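Local structure of ferredoxin-like protein (Thermotoga maritima, 7KOE) at residues N18-I23 against V56-C61. The protein probably relays electrons through its two [4Fe-4S] clusters within the membrane-associated, electron-bifurcating flavoprotein complex Fix/EtfABCX. Coordinates in Å, arbitrary orientation, origin at the centre of the assembly. Numbering follows the deposited sequence.
With SF4 (iron/sulfur cluster), chain M; FAD (flavin-adenine dinucleotide), chain J.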
ATOM      1  N   ASN D  18       7.244  27.029 -41.071  1.00 18.20           N
ATOM      2  CA  ASN D  18       8.627  26.634 -41.321  1.00 18.20           C
ATOM      3  C   ASN D  18       8.751  25.132 -41.129  1.00 18.20           C
ATOM      4  O   ASN D  18       9.068  24.661 -40.030  1.00 18.20           O
ATOM      5  CB  ASN D  18       9.587  27.373 -40.393  1.00 18.20           C
ATOM      6  CG  ASN D  18       9.458  28.867 -40.500  1.00 18.20           C
ATOM      7  OD1 ASN D  18       9.028  29.530 -39.561  1.00 18.20           O
ATOM      8  ND2 ASN D  18       9.835  29.414 -41.648  1.00 18.20           N
ATOM      9  N   PRO D  19       8.505  24.344 -42.177  1.00 15.18           N
ATOM     10  CA  PRO D  19       8.748  22.899 -42.088  1.00 15.18           C
ATOM     11  C   PRO D  19      10.242  22.618 -42.062  1.00 15.18           C
ATOM     12  O   PRO D  19      10.970  22.986 -42.984  1.00 15.18           O
ATOM     13  CB  PRO D  19       8.089  22.347 -43.355  1.00 15.18           C
ATOM     14  CG  PRO D  19       7.211  23.432 -43.838  1.00 15.18           C
ATOM     15  CD  PRO D  19       7.877  24.700 -43.453  1.00 15.18           C
ATOM     16  N   HIS D  20      10.696  21.980 -40.991  1.00  9.55           N
ATOM     17  CA  HIS D  20      12.106  21.664 -40.828  1.00  9.55           C
ATOM     18  C   HIS D  20      12.496  20.354 -41.489  1.00  9.55           C
ATOM     19  O   HIS D  20      13.680  20.019 -41.502  1.00  9.55           O
ATOM     20  CB  HIS D  20      12.461  21.623 -39.346  1.00  9.55           C
ATOM     21  CG  HIS D  20      11.718  20.578 -38.581  1.00  9.55           C
ATOM     22  ND1 HIS D  20      10.395  20.711 -38.228  1.00  9.55           N
ATOM     23  CD2 HIS D  20      12.117  19.381 -38.097  1.00  9.55           C
ATOM     24  CE1 HIS D  20      10.008  19.638 -37.565  1.00  9.55           C
ATOM     25  NE2 HIS D  20      11.036  18.817 -37.471  1.00  9.55           N
ATOM     26  N   LEU D  21      11.540  19.614 -42.036  1.00 10.18           N
ATOM     27  CA  LEU D  21      11.807  18.382 -42.769  1.00 10.18           C
ATOM     28  C   LEU D  21      11.349  18.596 -44.201  1.00 10.18           C
ATOM     29  O   LEU D  21      10.158  18.486 -44.501  1.00 10.18           O
ATOM     30  CB  LEU D  21      11.081  17.197 -42.159  1.00 10.18           C
ATOM     31  CG  LEU D  21      11.149  17.048 -40.656  1.00 10.18           C
ATOM     32  CD1 LEU D  21      10.088  16.096 -40.233  1.00 10.18           C
ATOM     33  CD2 LEU D  21      12.485  16.532 -40.283  1.00 10.18           C
ATOM     34  N   LYS D  22      12.286  18.900 -45.079  1.00 13.79           N
ATOM     35  CA  LYS D  22      12.011  19.021 -46.498  1.00 13.79           C
ATOM     36  C   LYS D  22      12.693  17.867 -47.207  1.00 13.79           C
ATOM     37  O   LYS D  22      13.776  17.439 -46.807  1.00 13.79           O
ATOM     38  CB  LYS D  22      12.510  20.359 -47.038  1.00 13.79           C
ATOM     39  CG  LYS D  22      11.968  20.730 -48.399  1.00 13.79           C
ATOM     40  CD  LYS D  22      12.543  22.051 -48.868  1.00 13.79           C
ATOM     41  CE  LYS D  22      14.025  21.929 -49.171  1.00 13.79           C
ATOM     42  NZ  LYS D  22      14.273  21.104 -50.381  1.00 13.79           N
ATOM     43  N   ILE D  23      12.051  17.342 -48.237  1.00 14.86           N
ATOM     44  CA  ILE D  23      12.637  16.298 -49.061  1.00 14.86           C
ATOM     45  C   ILE D  23      13.226  16.958 -50.297  1.00 14.86           C
ATOM     46  O   ILE D  23      12.528  17.690 -51.010  1.00 14.86           O
ATOM     47  CB  ILE D  23      11.606  15.222 -49.415  1.00 14.86           C
ATOM     48  CG1 ILE D  23      11.402  14.333 -48.197  1.00 14.86           C
ATOM     49  CG2 ILE D  23      12.056  14.411 -50.600  1.00 14.86           C
ATOM     50  CD1 ILE D  23      10.489  13.214 -48.425  1.00 14.86           C
ATOM     51  N   VAL D  56       4.827  14.429 -45.462  1.00 15.04           N
ATOM     52  CA  VAL D  56       5.754  14.665 -44.365  1.00 15.04           C
ATOM     53  C   VAL D  56       4.996  15.436 -43.295  1.00 15.04           C
ATOM     54  O   VAL D  56       4.897  16.665 -43.354  1.00 15.04           O
ATOM     55  CB  VAL D  56       6.999  15.425 -44.828  1.00 15.04           C
ATOM     56  CG1 VAL D  56       7.993  15.559 -43.698  1.00 15.04           C
ATOM     57  CG2 VAL D  56       7.625  14.719 -45.999  1.00 15.04           C
ATOM     58  N   LYS D  57       4.461  14.723 -42.306  1.00 16.18           N
ATOM     59  CA  LYS D  57       3.757  15.356 -41.194  1.00 16.18           C
ATOM     60  C   LYS D  57       4.782  15.804 -40.162  1.00 16.18           C
ATOM     61  O   LYS D  57       4.936  15.212 -39.095  1.00 16.18           O
ATOM     62  CB  LYS D  57       2.741  14.407 -40.579  1.00 16.18           C
ATOM     63  CG  LYS D  57       2.088  13.468 -41.550  1.00 16.18           C
ATOM     64  CD  LYS D  57       1.073  12.612 -40.835  1.00 16.18           C
ATOM     65  CE  LYS D  57       0.546  11.517 -41.733  1.00 16.18           C
ATOM     66  NZ  LYS D  57      -0.476  10.695 -41.033  1.00 16.18           N
ATOM     67  N   PHE D  58       5.463  16.908 -40.472  1.00 13.85           N
ATOM     68  CA  PHE D  58       6.564  17.411 -39.658  1.00 13.85           C
ATOM     69  C   PHE D  58       6.131  17.925 -38.294  1.00 13.85           C
ATOM     70  O   PHE D  58       6.998  18.238 -37.475  1.00 13.85           O
ATOM     71  CB  PHE D  58       7.310  18.524 -40.407  1.00 13.85           C
ATOM     72  CG  PHE D  58       6.554  19.820 -40.501  1.00 13.85           C
ATOM     73  CD1 PHE D  58       5.592  20.001 -41.476  1.00 13.85           C
ATOM     74  CD2 PHE D  58       6.826  20.870 -39.636  1.00 13.85           C
ATOM     75  CE1 PHE D  58       4.898  21.180 -41.568  1.00 13.85           C
ATOM     76  CE2 PHE D  58       6.128  22.045 -39.719  1.00 13.85           C
ATOM     77  CZ  PHE D  58       5.170  22.203 -40.690  1.00 13.85           C
ATOM     78  N   GLU D  59       4.830  18.046 -38.040  1.00 15.72           N
ATOM     79  CA  GLU D  59       4.365  18.603 -36.779  1.00 15.72           C
ATOM     80  C   GLU D  59       4.593  17.649 -35.616  1.00 15.72           C
ATOM     81  O   GLU D  59       4.759  18.097 -34.479  1.00 15.72           O
ATOM     82  CB  GLU D  59       2.890  18.980 -36.902  1.00 15.72           C
ATOM     83  CG  GLU D  59       2.015  17.886 -37.463  1.00 15.72           C
ATOM     84  CD  GLU D  59       1.732  18.058 -38.939  1.00 15.72           C
ATOM     85  OE1 GLU D  59       2.333  18.956 -39.563  1.00 15.72           O
ATOM     86  OE2 GLU D  59       0.918  17.283 -39.478  1.00 15.72           O
ATOM     87  N   GLY D  60       4.631  16.346 -35.876  1.00 14.05           N
ATOM     88  CA  GLY D  60       4.888  15.349 -34.863  1.00 14.05           C
ATOM     89  C   GLY D  60       6.316  14.911 -34.726  1.00 14.05           C
ATOM     90  O   GLY D  60       6.580  13.964 -33.984  1.00 14.05           O
ATOM     91  N   CYS D  61       7.211  15.571 -35.458  1.00 11.68           N
ATOM     92  CA  CYS D  61       8.646  15.200 -35.433  1.00 11.68           C
ATOM     93  C   CYS D  61       9.204  15.327 -34.016  1.00 11.68           C
ATOM     94  O   CYS D  61       9.037  16.393 -33.401  1.00 11.68           O
ATOM     95  CB  CYS D  61       9.460  16.065 -36.384  1.00 11.68           C
ATOM     96  SG  CYS D  61      11.159  15.474 -36.579  1.00 11.68           S
TER
HETATM   97 FE1  SF4 M 601      11.162  13.727 -36.834  1.00 11.58          FE
HETATM   98 FE2  SF4 M 601      12.843  11.482 -35.714  1.00 11.58          FE
HETATM   99 FE3  SF4 M 601      13.118  12.270 -38.616  1.00 11.58          FE
HETATM  100 FE4  SF4 M 601      10.616  10.875 -37.662  1.00 11.58          FE
HETATM  101  S1  SF4 M 601      12.707  10.450 -37.578  1.00 11.58           S
HETATM  102  S2  SF4 M 601      11.027  12.695 -38.699  1.00 11.58           S
HETATM  103  S3  SF4 M 601      10.753  11.906 -35.797  1.00 11.58           S
HETATM  104  S4  SF4 M 601      13.253  13.303 -36.752  1.00 11.58           S
HETATM  105  PA  FAD J 701      -6.368  11.897 -42.764  1.00 32.97           P
HETATM  106  O1A FAD J 701      -5.580  11.318 -43.871  1.00 32.97           O
HETATM  107  O2A FAD J 701      -5.984  11.357 -41.396  1.00 32.97           O
HETATM  108  O5B FAD J 701      -7.871  11.743 -43.051  1.00 32.97           O
HETATM  109  C5B FAD J 701      -8.339  11.174 -44.290  1.00 32.97           C
HETATM  110  C4B FAD J 701      -9.726  10.630 -44.074  1.00 32.97           C
HETATM  111  O4B FAD J 701     -10.553  10.954 -45.215  1.00 32.97           O
HETATM  112  C3B FAD J 701      -9.806   9.115 -43.896  1.00 32.97           C
HETATM  113  O3B FAD J 701     -10.714   8.777 -42.855  1.00 32.97           O
HETATM  114  C2B FAD J 701     -10.300   8.636 -45.263  1.00 32.97           C
HETATM  115  O2B FAD J 701     -11.045   7.430 -45.169  1.00 32.97           O
HETATM  116  C1B FAD J 701     -11.212   9.791 -45.654  1.00 32.97           C
HETATM  117  N9A FAD J 701     -11.458   9.907 -47.086  1.00 32.97           N
HETATM  118  C8A FAD J 701     -10.624   9.526 -48.103  1.00 32.97           C
HETATM  119  N7A FAD J 701     -11.110   9.744 -49.302  1.00 32.97           N
HETATM  120  C5A FAD J 701     -12.353  10.305 -49.055  1.00 32.97           C
HETATM  121  C6A FAD J 701     -13.376  10.765 -49.907  1.00 32.97           C
HETATM  122  N6A FAD J 701     -13.303  10.731 -51.241  1.00 32.97           N
HETATM  123  N1A FAD J 701     -14.491  11.268 -49.335  1.00 32.97           N
HETATM  124  C2A FAD J 701     -14.570  11.306 -48.003  1.00 32.97           C
HETATM  125  N3A FAD J 701     -13.673  10.906 -47.102  1.00 32.97           N
HETATM  126  C4A FAD J 701     -12.581  10.409 -47.694  1.00 32.97           C
HETATM  127  N1  FAD J 701      -4.584  18.455 -37.223  1.00 32.97           N
HETATM  128  C2  FAD J 701      -5.575  19.377 -37.356  1.00 32.97           C
HETATM  129  O2  FAD J 701      -6.494  19.210 -38.150  1.00 32.97           O
HETATM  130  N3  FAD J 701      -5.565  20.511 -36.583  1.00 32.97           N
HETATM  131  C4  FAD J 701      -4.628  20.836 -35.653  1.00 32.97           C
HETATM  132  O4  FAD J 701      -4.717  21.885 -35.020  1.00 32.97           O
HETATM  133  C4X FAD J 701      -3.571  19.862 -35.523  1.00 32.97           C
HETATM  134  N5  FAD J 701      -2.648  20.095 -34.667  1.00 32.97           N
HETATM  135  C5X FAD J 701      -1.640  19.175 -34.534  1.00 32.97           C
HETATM  136  C6  FAD J 701      -0.637  19.424 -33.609  1.00 32.97           C
HETATM  137  C7  FAD J 701       0.404  18.526 -33.432  1.00 32.97           C
HETATM  138  C7M FAD J 701       1.474  18.832 -32.420  1.00 32.97           C
HETATM  139  C8  FAD J 701       0.443  17.349 -34.195  1.00 32.97           C
HETATM  140  C8M FAD J 701       1.546  16.352 -34.022  1.00 32.97           C
HETATM  141  C9  FAD J 701      -0.560  17.095 -35.121  1.00 32.97           C
HETATM  142  C9A FAD J 701      -1.595  18.002 -35.296  1.00 32.97           C
HETATM  143  N10 FAD J 701      -2.642  17.770 -36.204  1.00 32.97           N
HETATM  144  C10 FAD J 701      -3.638  18.696 -36.359  1.00 32.97           C
HETATM  145  C1' FAD J 701      -2.629  16.582 -37.070  1.00 32.97           C
HETATM  146  C2' FAD J 701      -3.467  15.420 -36.559  1.00 32.97           C
HETATM  147  O2' FAD J 701      -2.728  14.659 -35.603  1.00 32.97           O
HETATM  148  C3' FAD J 701      -3.821  14.521 -37.742  1.00 32.97           C
HETATM  149  O3' FAD J 701      -2.624  13.933 -38.237  1.00 32.97           O
HETATM  150  C4' FAD J 701      -4.508  15.258 -38.890  1.00 32.97           C
HETATM  151  O4' FAD J 701      -5.653  15.954 -38.400  1.00 32.97           O
HETATM  152  C5' FAD J 701      -4.923  14.342 -40.017  1.00 32.97           C
HETATM  153  O5' FAD J 701      -5.751  15.088 -40.932  1.00 32.97           O
HETATM  154  P   FAD J 701      -6.931  14.405 -41.709  1.00 32.97           P
HETATM  155  O1P FAD J 701      -7.636  15.510 -42.497  1.00 32.97           O
HETATM  156  O2P FAD J 701      -7.765  13.614 -40.823  1.00 32.97           O
HETATM  157  O3P FAD J 701      -6.189  13.469 -42.730  1.00 32.97           O
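One wall of a [4Fe-4S] site in a bacterial-ferredoxin-type domain is built here, where residues 18-23, holding the short strand 21-22, pack against the loop that delivers the cluster ligand C61. The SG of C61 binds FE1 of the cluster at 1.8 Å and accepts a hydrogen bond from NE2 of H20, 3.5 Å away and nearly straight at 163°. Histidine suits this place because its flat ring offers a donor at its edge, while CE1 lies 3.3 Å from the backbone O of F58. Next along the chain, L21 sends CD1 to 3.7 Å from CB of F58 and to 3.8 Å from the cluster sulfide S2; branched and apolar, it lines the cluster and probably helps keep water from it. Beta-branched V56 and I23 fill the adjoining seam, CG2 of V56 meeting CD1 of I23 at 4.0 Å. F58, in the 3-10 turn 58-60, offers a flat ring face to P19, whose CA stands 3.8 Å from the ring centroid in a CH-pi contact. From the same turn, E59 and G60 face an FAD held largely by a neighbouring electron transfer flavoprotein chain; lacking a side chain, G60 brings CA to 3.6 Å from the methyl carbon C8M. Flavin and cluster thus meet one short loop, consistent with electron transfer between them, and the N-H...S bond probably favours the reduced cluster by offsetting its negative charge.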